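Local coordinates for protein halogenase PltM (Pseudomonas fluorescens, PDB 6BZN) that halogenates phenolic substrates as an FAD-dependent enzyme, with chloride, bromide or iodide as the halide, at residues 203-208 / 327-332; 217-222 / 317-322; 227-232 / 242-247; 420-425 / 465-470. All blocks are in the same frame, centred on the assembly; numbering follows the deposited sequence.

Contact 1: residues 203-208 / 327-332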
# COMPACT_ATOMS: atom_id res chain seq x y z
N LEU A 203 8.41 -7.41 21.67
CA LEU A 203 7.20 -7.07 22.42
C LEU A 203 6.13 -8.13 22.38
O LEU A 203 5.17 -8.04 23.14
CB LEU A 203 6.59 -5.76 21.91
CG LEU A 203 7.39 -4.49 22.22
CD1 LEU A 203 6.81 -3.34 21.42
CD2 LEU A 203 7.36 -4.20 23.70
N GLY A 204 6.26 -9.10 21.49
CA GLY A 204 5.32 -10.20 21.42
C GLY A 204 3.93 -9.80 20.96
O GLY A 204 2.94 -10.36 21.44
N LEU A 205 3.84 -8.83 20.04
CA LEU A 205 2.52 -8.35 19.60
C LEU A 205 2.03 -8.96 18.28
O LEU A 205 0.84 -8.87 17.99
CB LEU A 205 2.51 -6.82 19.50
CG LEU A 205 3.02 -6.09 20.76
CD1 LEU A 205 3.33 -4.63 20.47
CD2 LEU A 205 2.01 -6.22 21.87
N ARG A 206 2.91 -9.58 17.50
CA ARG A 206 2.53 -10.09 16.18
C ARG A 206 1.90 -11.48 16.22
O ARG A 206 2.31 -12.35 17.00
CB ARG A 206 3.74 -10.11 15.26
CG ARG A 206 3.37 -10.37 13.82
CD ARG A 206 4.56 -10.23 12.92
NE ARG A 206 4.98 -8.83 12.82
CZ ARG A 206 5.96 -8.42 12.04
NH1 ARG A 206 6.61 -9.29 11.28
NH2 ARG A 206 6.28 -7.12 12.01
N THR A 207 0.91 -11.68 15.36
CA THR A 207 0.23 -12.97 15.22
C THR A 207 -0.35 -13.09 13.81
O THR A 207 -0.54 -12.09 13.13
CB THR A 207 -0.90 -13.13 16.26
OG1 THR A 207 -1.48 -14.42 16.16
CG2 THR A 207 -1.99 -12.10 16.06
N THR A 208 -0.61 -14.33 13.40
CA THR A 208 -1.40 -14.63 12.22
C THR A 208 -2.80 -15.13 12.58
O THR A 208 -3.60 -15.40 11.68
CB THR A 208 -0.69 -15.66 11.32
OG1 THR A 208 -0.50 -16.88 12.04
CG2 THR A 208 0.66 -15.13 10.85
N ARG A 327 -0.76 -9.55 11.59
CA ARG A 327 -1.36 -8.43 12.28
C ARG A 327 -0.76 -8.36 13.68
O ARG A 327 0.06 -9.21 14.05
CB ARG A 327 -2.88 -8.58 12.34
CG ARG A 327 -3.38 -9.76 13.15
CD ARG A 327 -4.90 -9.78 13.27
NE ARG A 327 -5.25 -10.83 14.24
CZ ARG A 327 -5.45 -10.66 15.54
NH1 ARG A 327 -5.40 -9.46 16.13
NH2 ARG A 327 -5.72 -11.72 16.28
N SER A 328 -1.14 -7.34 14.43
CA SER A 328 -0.69 -7.17 15.81
C SER A 328 -1.85 -6.88 16.74
O SER A 328 -2.84 -6.25 16.34
CB SER A 328 0.34 -6.06 15.93
OG SER A 328 1.50 -6.34 15.16
N VAL A 329 -1.72 -7.32 17.98
CA VAL A 329 -2.77 -7.13 18.97
C VAL A 329 -2.77 -5.71 19.56
O VAL A 329 -3.80 -5.22 20.03
CB VAL A 329 -2.71 -8.21 20.09
CG1 VAL A 329 -2.83 -9.60 19.50
CG2 VAL A 329 -1.44 -8.11 20.92
N GLN A 330 -1.60 -5.07 19.56
CA GLN A 330 -1.42 -3.67 19.98
C GLN A 330 -0.26 -3.14 19.17
O GLN A 330 0.52 -3.93 18.63
CB GLN A 330 -1.04 -3.55 21.45
CG GLN A 330 -2.13 -3.93 22.45
CD GLN A 330 -1.70 -3.68 23.90
OE1 GLN A 330 -0.51 -3.63 24.21
NE2 GLN A 330 -2.67 -3.54 24.78
N ASN A 331 -0.13 -1.83 19.08
CA ASN A 331 1.05 -1.26 18.45
C ASN A 331 1.56 0.06 19.00
O ASN A 331 2.44 0.66 18.41
CB ASN A 331 0.83 -1.17 16.93
CG ASN A 331 0.00 0.04 16.52
OD1 ASN A 331 -0.75 0.58 17.33
ND2 ASN A 331 0.13 0.46 15.27
N VAL A 332 1.02 0.51 20.13
CA VAL A 332 1.54 1.69 20.81
C VAL A 332 1.70 1.36 22.29
O VAL A 332 0.98 0.52 22.83
CB VAL A 332 0.62 2.92 20.64
CG1 VAL A 332 0.45 3.27 19.16
CG2 VAL A 332 -0.75 2.71 21.27
O HOH W 1 3.95 -6.61 14.90
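Leu-205 turns CG to the position anti to its own carbonyl carbon (chi1 -51°), so that its branched end reaches Val-329 and Gln-330, while Arg-327 tucks CG between backbone N and carbonyl carbon (chi1 65°) and then runs out straight to NE beside Thr-207. The methyl CG2 of Thr-207 covers one face of the Arg-327 guanidinium near its rim, with CG2 3.8 Å from NH2. Both polar ends are tied to Glu-209: Arg-327 NH2 forms a salt bridge with its carboxylate, and Thr-207 OG1 is hydrogen-bonded to its backbone N.

The backbones pair around these groups. Thr-207 N donates to Arg-327 O at 2.9 Å, and Arg-327 N returns an almost straight bond to Thr-207 O (3.0 Å, 174° at the hydrogen). Val-329 N closes on Leu-205 O at 3.0 Å. Leu-205 CD2 meets Val-329 CG2 at 4.0 Å, and its CD1 lies 3.4 Å from Gln-330 O, a buried carbonyl with no polar partner in the model. Replacing Leu-205 with an alanine would probably open a gap beside Val-329 and Gln-330 and leave that carbonyl less shielded.

On the face of the ribbon that carries Arg-206 and Ser-328, a water lies at the guanidinium edge of Arg-206, in its plane, accepting from NE at 3.2 Å and donating to Ser-328 OG, which is also bonded to Thr-343 O. Arg-206 donates to the carbonyls of Gln-195 and Ala-342 and makes a cation-pi contact with Tyr-326. The two segments thus form a short two-stranded antiparallel ribbon bordering the FAD-binding residue Tyr-326.

Contact 2: residues 217-222 / 317-322; sequences SFFTHM and EWIYAP
Ser-217 with Ala-321 and Phe-219 with Ile-319 are the hydrogen-bonded pairs of an antiparallel ladder, and Phe-218 with Tyr-320 is the non-hydrogen-bonded pair between them; the strand axes approach to 4.8 Å at 161°. Ala-321 N donates to Ser-217 O at 2.9 Å, and Ile-319 N to Phe-219 O at 3.1 Å. Beyond these bonds a water bridges Phe-219 O and Glu-317 O.

Strand 313-321 is outermost in the mixed beta-sheet and 215-223 its neighbour, with helix 291-301 against the face bearing Phe-218 and Trp-318. There Phe-218 and Tyr-320 form an offset stack, centroids 4.5 Å apart and planes at 29°; Phe-218 also stacks on Phe-278. Thr-220 CG2 stands almost squarely over the six-membered ring of Trp-318, 3.5 Å from its centroid, and Met-222 CE touches Trp-318 CZ2 at 3.5 Å. The indole NE1 is hydrogen-bonded to Glu-292. A leucine in place of Trp-318 is likely to leave Glu-292 without this donor and the methyls of Thr-220 and Met-222 without the flat surface they pack on.

On the opposite face, Phe-219 places CG between its backbone N and carbonyl carbon (chi1 49°) and leans its ring toward the neighbouring strand, where Ile-319 CB lies over its face, 4.0 Å from the centroid. The same ring touches Val-62, a residue of the FAD site.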
# COMPACT_ATOMS: atom_id res chain seq x y z
N SER A 217 4.25 -14.66 -1.88
CA SER A 217 4.64 -13.74 -2.94
C SER A 217 6.03 -14.06 -3.47
O SER A 217 6.95 -14.32 -2.69
CB SER A 217 4.59 -12.30 -2.41
OG SER A 217 4.84 -11.37 -3.46
N PHE A 218 6.15 -14.02 -4.80
CA PHE A 218 7.42 -14.09 -5.52
C PHE A 218 7.55 -12.78 -6.30
O PHE A 218 6.64 -12.43 -7.06
CB PHE A 218 7.42 -15.19 -6.56
CG PHE A 218 7.27 -16.60 -6.02
CD1 PHE A 218 6.02 -17.11 -5.73
CD2 PHE A 218 8.37 -17.44 -5.94
CE1 PHE A 218 5.87 -18.42 -5.30
CE2 PHE A 218 8.24 -18.74 -5.51
CZ PHE A 218 6.98 -19.24 -5.19
N PHE A 219 8.67 -12.07 -6.16
CA PHE A 219 8.82 -10.79 -6.85
C PHE A 219 10.24 -10.49 -7.30
O PHE A 219 11.23 -10.95 -6.71
CB PHE A 219 8.27 -9.63 -6.02
CG PHE A 219 8.74 -9.62 -4.59
CD1 PHE A 219 8.10 -10.39 -3.63
CD2 PHE A 219 9.81 -8.84 -4.21
CE1 PHE A 219 8.52 -10.40 -2.31
CE2 PHE A 219 10.24 -8.83 -2.89
CZ PHE A 219 9.59 -9.60 -1.94
N THR A 220 10.32 -9.71 -8.37
CA THR A 220 11.59 -9.33 -8.96
C THR A 220 11.38 -8.13 -9.89
O THR A 220 10.25 -7.65 -10.07
CB THR A 220 12.24 -10.52 -9.72
OG1 THR A 220 13.60 -10.22 -10.02
CG2 THR A 220 11.51 -10.84 -11.03
N HIS A 221 12.48 -7.68 -10.49
CA HIS A 221 12.44 -6.71 -11.56
C HIS A 221 13.03 -7.31 -12.82
O HIS A 221 14.03 -8.03 -12.76
CB HIS A 221 13.23 -5.45 -11.19
CG HIS A 221 12.56 -4.56 -10.19
ND1 HIS A 221 13.17 -3.43 -9.70
CD2 HIS A 221 11.35 -4.62 -9.60
CE1 HIS A 221 12.35 -2.82 -8.86
NE2 HIS A 221 11.23 -3.52 -8.79
N MET A 222 12.43 -6.99 -13.97
CA MET A 222 12.82 -7.56 -15.25
C MET A 222 13.03 -6.53 -16.33
O MET A 222 12.43 -5.44 -16.32
CB MET A 222 11.78 -8.56 -15.75
CG MET A 222 11.51 -9.72 -14.81
SD MET A 222 10.54 -10.96 -15.68
CE MET A 222 10.20 -12.09 -14.33
N GLU A 317 17.71 -11.35 -8.48
CA GLU A 317 17.25 -12.64 -7.97
C GLU A 317 15.80 -12.51 -7.54
O GLU A 317 15.41 -11.48 -6.97
CB GLU A 317 18.09 -13.12 -6.78
CG GLU A 317 19.57 -13.32 -7.10
CD GLU A 317 19.82 -14.17 -8.35
OE1 GLU A 317 19.38 -15.35 -8.36
OE2 GLU A 317 20.44 -13.65 -9.31
N TRP A 318 14.99 -13.52 -7.83
CA TRP A 318 13.66 -13.63 -7.26
C TRP A 318 13.75 -13.64 -5.73
O TRP A 318 14.68 -14.21 -5.16
CB TRP A 318 12.97 -14.94 -7.69
CG TRP A 318 12.45 -15.00 -9.09
CD1 TRP A 318 13.04 -15.65 -10.14
CD2 TRP A 318 11.24 -14.44 -9.58
NE1 TRP A 318 12.26 -15.52 -11.26
CE2 TRP A 318 11.15 -14.78 -10.95
CE3 TRP A 318 10.21 -13.68 -9.01
CZ2 TRP A 318 10.08 -14.38 -11.75
CZ3 TRP A 318 9.15 -13.29 -9.81
CH2 TRP A 318 9.09 -13.64 -11.17
N ILE A 319 12.78 -13.01 -5.08
CA ILE A 319 12.59 -13.15 -3.64
C ILE A 319 11.28 -13.91 -3.45
O ILE A 319 10.30 -13.58 -4.12
CB ILE A 319 12.49 -11.78 -2.94
CG1 ILE A 319 13.81 -11.00 -3.09
CG2 ILE A 319 12.11 -11.94 -1.47
CD1 ILE A 319 14.91 -11.49 -2.18
N TYR A 320 11.29 -14.91 -2.58
CA TYR A 320 10.09 -15.65 -2.22
C TYR A 320 9.79 -15.41 -0.75
O TYR A 320 10.68 -15.51 0.08
CB TYR A 320 10.29 -17.14 -2.45
CG TYR A 320 9.19 -18.01 -1.87
CD1 TYR A 320 7.87 -17.85 -2.28
CD2 TYR A 320 9.48 -19.00 -0.94
CE1 TYR A 320 6.85 -18.66 -1.76
CE2 TYR A 320 8.47 -19.81 -0.42
CZ TYR A 320 7.17 -19.65 -0.84
OH TYR A 320 6.19 -20.46 -0.30
N ALA A 321 8.54 -15.05 -0.44
CA ALA A 321 8.05 -14.96 0.93
C ALA A 321 6.89 -15.95 1.07
O ALA A 321 5.85 -15.77 0.43
CB ALA A 321 7.60 -13.53 1.24
N PRO A 322 7.06 -17.01 1.89
CA PRO A 322 6.01 -18.05 1.98
C PRO A 322 4.69 -17.63 2.65
O PRO A 322 3.63 -18.20 2.36
CB PRO A 322 6.70 -19.18 2.78
CG PRO A 322 7.75 -18.48 3.57
CD PRO A 322 8.26 -17.40 2.67
O HOH W 2 13.78 -9.53 -6.23

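Contact 3: residues 227-232 / 242-247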
# COMPACT_ATOMS: atom_id res chain seq x y z
N SER A 227 4.69 -4.82 -23.37
CA SER A 227 3.48 -4.13 -22.96
C SER A 227 2.25 -5.01 -23.21
O SER A 227 2.25 -5.84 -24.12
CB SER A 227 3.33 -2.82 -23.74
OG SER A 227 2.93 -3.05 -25.08
N TYR A 228 1.20 -4.80 -22.42
CA TYR A 228 -0.06 -5.52 -22.64
C TYR A 228 -0.54 -5.33 -24.09
O TYR A 228 -0.98 -6.29 -24.73
CB TYR A 228 -1.15 -5.04 -21.69
CG TYR A 228 -2.42 -5.83 -21.89
CD1 TYR A 228 -3.36 -5.44 -22.86
CD2 TYR A 228 -2.66 -6.99 -21.17
CE1 TYR A 228 -4.51 -6.17 -23.07
CE2 TYR A 228 -3.80 -7.74 -21.37
CZ TYR A 228 -4.72 -7.33 -22.33
OH TYR A 228 -5.85 -8.06 -22.54
N GLU A 229 -0.46 -4.11 -24.60
CA GLU A 229 -0.98 -3.80 -25.93
C GLU A 229 -0.21 -4.55 -27.03
O GLU A 229 -0.83 -5.03 -27.98
CB GLU A 229 -0.98 -2.30 -26.21
CG GLU A 229 -2.13 -1.53 -25.59
CD GLU A 229 -2.08 -1.47 -24.07
OE1 GLU A 229 -3.16 -1.59 -23.44
OE2 GLU A 229 -0.98 -1.29 -23.49
N ASP A 230 1.11 -4.66 -26.90
CA ASP A 230 1.94 -5.42 -27.85
C ASP A 230 1.83 -6.93 -27.68
O ASP A 230 1.91 -7.66 -28.66
CB ASP A 230 3.43 -5.04 -27.74
CG ASP A 230 3.73 -3.65 -28.25
OD1 ASP A 230 2.94 -3.13 -29.07
OD2 ASP A 230 4.74 -3.05 -27.83
N ALA A 231 1.67 -7.39 -26.45
CA ALA A 231 1.69 -8.82 -26.16
C ALA A 231 0.33 -9.47 -26.36
O ALA A 231 0.27 -10.63 -26.78
CB ALA A 231 2.17 -9.07 -24.74
N LEU A 232 -0.74 -8.77 -26.01
CA LEU A 232 -2.07 -9.39 -25.91
C LEU A 232 -3.15 -8.74 -26.76
O LEU A 232 -3.80 -9.42 -27.55
CB LEU A 232 -2.50 -9.48 -24.44
CG LEU A 232 -1.79 -10.60 -23.67
CD1 LEU A 232 -1.91 -10.42 -22.17
CD2 LEU A 232 -2.28 -11.97 -24.10
N ILE A 242 -7.54 3.62 -21.29
CA ILE A 242 -6.12 3.81 -20.98
C ILE A 242 -5.33 2.61 -21.46
O ILE A 242 -5.85 1.49 -21.47
CB ILE A 242 -5.88 4.02 -19.46
CG1 ILE A 242 -6.41 2.83 -18.64
CG2 ILE A 242 -6.52 5.32 -19.02
CD1 ILE A 242 -6.04 2.87 -17.17
N GLU A 243 -4.08 2.84 -21.87
CA GLU A 243 -3.17 1.75 -22.17
C GLU A 243 -2.93 0.97 -20.88
O GLU A 243 -2.60 1.58 -19.85
CB GLU A 243 -1.81 2.24 -22.65
CG GLU A 243 -1.78 2.96 -23.98
CD GLU A 243 -0.44 3.65 -24.23
OE1 GLU A 243 0.62 3.05 -23.95
OE2 GLU A 243 -0.46 4.80 -24.69
N LEU A 244 -3.07 -0.34 -20.93
CA LEU A 244 -2.80 -1.16 -19.75
C LEU A 244 -1.30 -1.11 -19.39
O LEU A 244 -0.95 -1.25 -18.22
CB LEU A 244 -3.26 -2.60 -19.92
CG LEU A 244 -4.69 -2.97 -20.34
CD1 LEU A 244 -5.15 -4.22 -19.60
CD2 LEU A 244 -5.70 -1.87 -20.17
N PHE A 245 -0.46 -0.87 -20.40
CA PHE A 245 0.96 -0.57 -20.21
C PHE A 245 1.19 0.60 -19.24
O PHE A 245 2.13 0.57 -18.45
CB PHE A 245 1.60 -0.25 -21.58
CG PHE A 245 3.10 -0.05 -21.55
CD1 PHE A 245 3.94 -0.97 -20.92
CD2 PHE A 245 3.67 1.05 -22.20
CE1 PHE A 245 5.32 -0.78 -20.91
CE2 PHE A 245 5.06 1.23 -22.21
CZ PHE A 245 5.88 0.30 -21.57
N LYS A 246 0.33 1.60 -19.33
CA LYS A 246 0.33 2.77 -18.45
C LYS A 246 -0.65 2.59 -17.29
O LYS A 246 -1.40 3.50 -16.95
CB LYS A 246 0.01 4.04 -19.25
CG LYS A 246 0.98 4.36 -20.38
CD LYS A 246 0.67 5.72 -20.98
CE LYS A 246 1.55 6.06 -22.19
NZ LYS A 246 2.95 6.37 -21.82
N SER A 247 -0.62 1.42 -16.67
CA SER A 247 -1.47 1.09 -15.54
C SER A 247 -0.76 0.07 -14.66
O SER A 247 0.20 -0.58 -15.09
CB SER A 247 -2.79 0.49 -16.03
OG SER A 247 -2.66 -0.88 -16.37
O HOH W 3 0.63 0.42 -24.79
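Glu-229 bends at chi2 (67°) and presents its carboxylate to two consecutive backbone N-H groups: Leu-244 N donates a hydrogen bond to OE1 at 2.8 Å on the syn side, somewhat out of the carboxylate plane, and Phe-245 N donates one to the syn lone pair of OE2 at 3.2 Å. Tyr-228 and Leu-244 run side by side, pointing the same way. Leu-244 CD1 sits over the middle of the phenol ring, 3.8 Å from its centroid and 6° off the normal, while Leu-232 CB packs on the opposite face. Ser-227 CB in turn lies over the Phe-245 ring, 3.4 Å from CD1.

The hydroxyl of Ser-227 serves its own segment as the N-cap of helix 228-231, its OG accepting from Asp-230 N at 3.0 Å. Leu-126 and Leu-249, from strands 126-131 and 248-253, extend the apolar packing around Tyr-228 and Leu-244, which seats helix 228-231 against these two strands of the mixed sheet.

A water donates to Glu-229 OE2 (2.7 Å) and to Glu-243 OE1, bridging two acidic groups whose oxygens are 4.6 Å apart. The pair of peptide N-H groups would be expected to stabilise Glu-229 as an anion, and the bridging water to ease its repulsion with Glu-243.

Contact 4: residues 420-425 / 465-470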
# COMPACT_ATOMS: atom_id res chain seq x y z
N TRP A 420 -14.86 -2.34 -4.05
CA TRP A 420 -13.57 -1.67 -3.81
C TRP A 420 -13.56 -0.25 -4.40
O TRP A 420 -13.20 0.72 -3.72
CB TRP A 420 -12.41 -2.48 -4.41
CG TRP A 420 -11.18 -1.64 -4.61
CD1 TRP A 420 -10.32 -1.22 -3.64
CD2 TRP A 420 -10.70 -1.10 -5.83
NE1 TRP A 420 -9.33 -0.44 -4.19
CE2 TRP A 420 -9.54 -0.35 -5.53
CE3 TRP A 420 -11.14 -1.17 -7.17
CZ2 TRP A 420 -8.81 0.32 -6.51
CZ3 TRP A 420 -10.41 -0.52 -8.14
CH2 TRP A 420 -9.26 0.23 -7.81
N LEU A 421 -13.94 -0.12 -5.67
CA LEU A 421 -13.81 1.16 -6.35
C LEU A 421 -14.63 2.26 -5.69
O LEU A 421 -14.12 3.33 -5.46
CB LEU A 421 -14.20 1.04 -7.82
CG LEU A 421 -13.96 2.29 -8.67
CD1 LEU A 421 -12.47 2.56 -8.84
CD2 LEU A 421 -14.61 2.14 -10.03
N SER A 422 -15.90 1.99 -5.41
CA SER A 422 -16.78 2.97 -4.79
C SER A 422 -16.25 3.43 -3.43
O SER A 422 -16.30 4.62 -3.12
CB SER A 422 -18.23 2.46 -4.68
OG SER A 422 -18.35 1.26 -3.91
N GLY A 423 -15.72 2.50 -2.65
CA GLY A 423 -15.13 2.84 -1.36
C GLY A 423 -13.88 3.68 -1.48
O GLY A 423 -13.76 4.72 -0.83
N SER A 424 -12.96 3.23 -2.33
CA SER A 424 -11.75 3.99 -2.59
C SER A 424 -12.06 5.40 -3.10
O SER A 424 -11.43 6.37 -2.68
CB SER A 424 -10.86 3.25 -3.59
OG SER A 424 -9.73 4.05 -3.92
N ASN A 425 -13.01 5.51 -4.02
CA ASN A 425 -13.41 6.82 -4.56
C ASN A 425 -13.93 7.75 -3.46
O ASN A 425 -13.59 8.93 -3.46
CB ASN A 425 -14.49 6.68 -5.64
CG ASN A 425 -14.00 6.00 -6.91
OD1 ASN A 425 -12.79 5.86 -7.18
ND2 ASN A 425 -14.94 5.58 -7.72
N PRO A 465 -21.34 6.07 6.37
CA PRO A 465 -22.03 4.88 6.89
C PRO A 465 -22.68 4.01 5.79
O PRO A 465 -22.69 2.79 5.90
CB PRO A 465 -23.08 5.45 7.85
CG PRO A 465 -22.64 6.84 8.15
CD PRO A 465 -21.85 7.32 6.97
N ALA A 466 -23.19 4.63 4.74
CA ALA A 466 -23.78 3.87 3.64
C ALA A 466 -22.74 2.99 2.94
O ALA A 466 -23.00 1.80 2.70
CB ALA A 466 -24.46 4.80 2.63
N TYR A 467 -21.57 3.54 2.65
CA TYR A 467 -20.53 2.73 2.02
C TYR A 467 -20.11 1.57 2.93
O TYR A 467 -19.99 0.44 2.48
CB TYR A 467 -19.27 3.51 1.58
CG TYR A 467 -18.30 2.50 1.05
CD1 TYR A 467 -18.51 1.89 -0.18
CD2 TYR A 467 -17.28 1.99 1.86
CE1 TYR A 467 -17.69 0.88 -0.64
CE2 TYR A 467 -16.46 0.96 1.41
CZ TYR A 467 -16.66 0.42 0.16
OH TYR A 467 -15.86 -0.59 -0.31
N GLU A 468 -19.90 1.84 4.21
CA GLU A 468 -19.41 0.80 5.10
C GLU A 468 -20.45 -0.31 5.30
O GLU A 468 -20.09 -1.46 5.54
CB GLU A 468 -18.89 1.39 6.40
CG GLU A 468 -17.74 2.39 6.21
CD GLU A 468 -16.55 1.87 5.38
OE1 GLU A 468 -16.32 0.65 5.32
OE2 GLU A 468 -15.80 2.71 4.81
N SER A 469 -21.73 0.04 5.17
CA SER A 469 -22.81 -0.95 5.09
C SER A 469 -22.67 -1.84 3.84
O SER A 469 -22.79 -3.08 3.92
CB SER A 469 -24.18 -0.25 5.10
OG SER A 469 -25.22 -1.17 4.82
N LEU A 470 -22.42 -1.22 2.68
CA LEU A 470 -22.17 -1.97 1.45
C LEU A 470 -20.96 -2.90 1.60
O LEU A 470 -21.04 -4.07 1.25
CB LEU A 470 -21.98 -1.04 0.24
CG LEU A 470 -21.50 -1.68 -1.06
CD1 LEU A 470 -22.49 -2.69 -1.61
CD2 LEU A 470 -21.22 -0.58 -2.07
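Tyr-467 lays the face of its ring on the backbone of Gly-423. With CG anti to the backbone N (chi1 176°), the phenol projects from its helix straight at the other one, and Gly-423 CA comes to 3.4 Å from the ring centroid, 18° off the normal, in a CH-pi contact displaced toward CZ. Such closeness depends on the missing side chain: a CB on residue 423 would point into the ring and clash with CZ. The hydroxyl is hydrogen-bonded to the carbonyl O of Val-419, one turn before Gly-423.

These are segments of two long helices, 410-441 and 465-483, packed in antiparallel fashion in the C-terminal helical part of the chain; the axes of segments 420-425 and 465-470 approach to 10.2 Å, with their directions 154° apart.

Ser-422 holds OG between its backbone N and carbonyl carbon (chi1 60°), which turns the oxygen to the rim of the tyrosine, 3.4 Å from CE1 and near the ring plane. That OG is hydrogen-bonded within its own helix to Arg-418 O. Leu-470, one turn beyond Tyr-467, brings CD2 to 3.9 Å from Ser-422 OG, and its side chain also packs on Leu-498 and His-502 of helix 488-502. Trp-420 points away from Tyr-467 and stacks on Phe-350.

Contacts 1 and 2 involve consecutive strands on both sides: 206-207 leads into 215-223, and 313-321 into 327-328. Along the chain, contact 1 therefore encloses contact 2, which in turn encloses contact 3, at the helix following strand 215-223. The nearest atoms of contacts 1 and 2 are about 9 Å apart, and those of contacts 2 and 3 about 10 Å. Contact 4 comes later in the chain, about 10 Å from contact 3 at the nearest atoms. Three contacts come near residues known to bind FAD: contact 1 by Arg-206 beside Tyr-326, and contacts 2 and 4, at a different FAD, by Phe-219 about 4 Å from Val-62 and Trp-420 about 8 Å from Ser-351, between side chains. Contact 3 lies away from these residues.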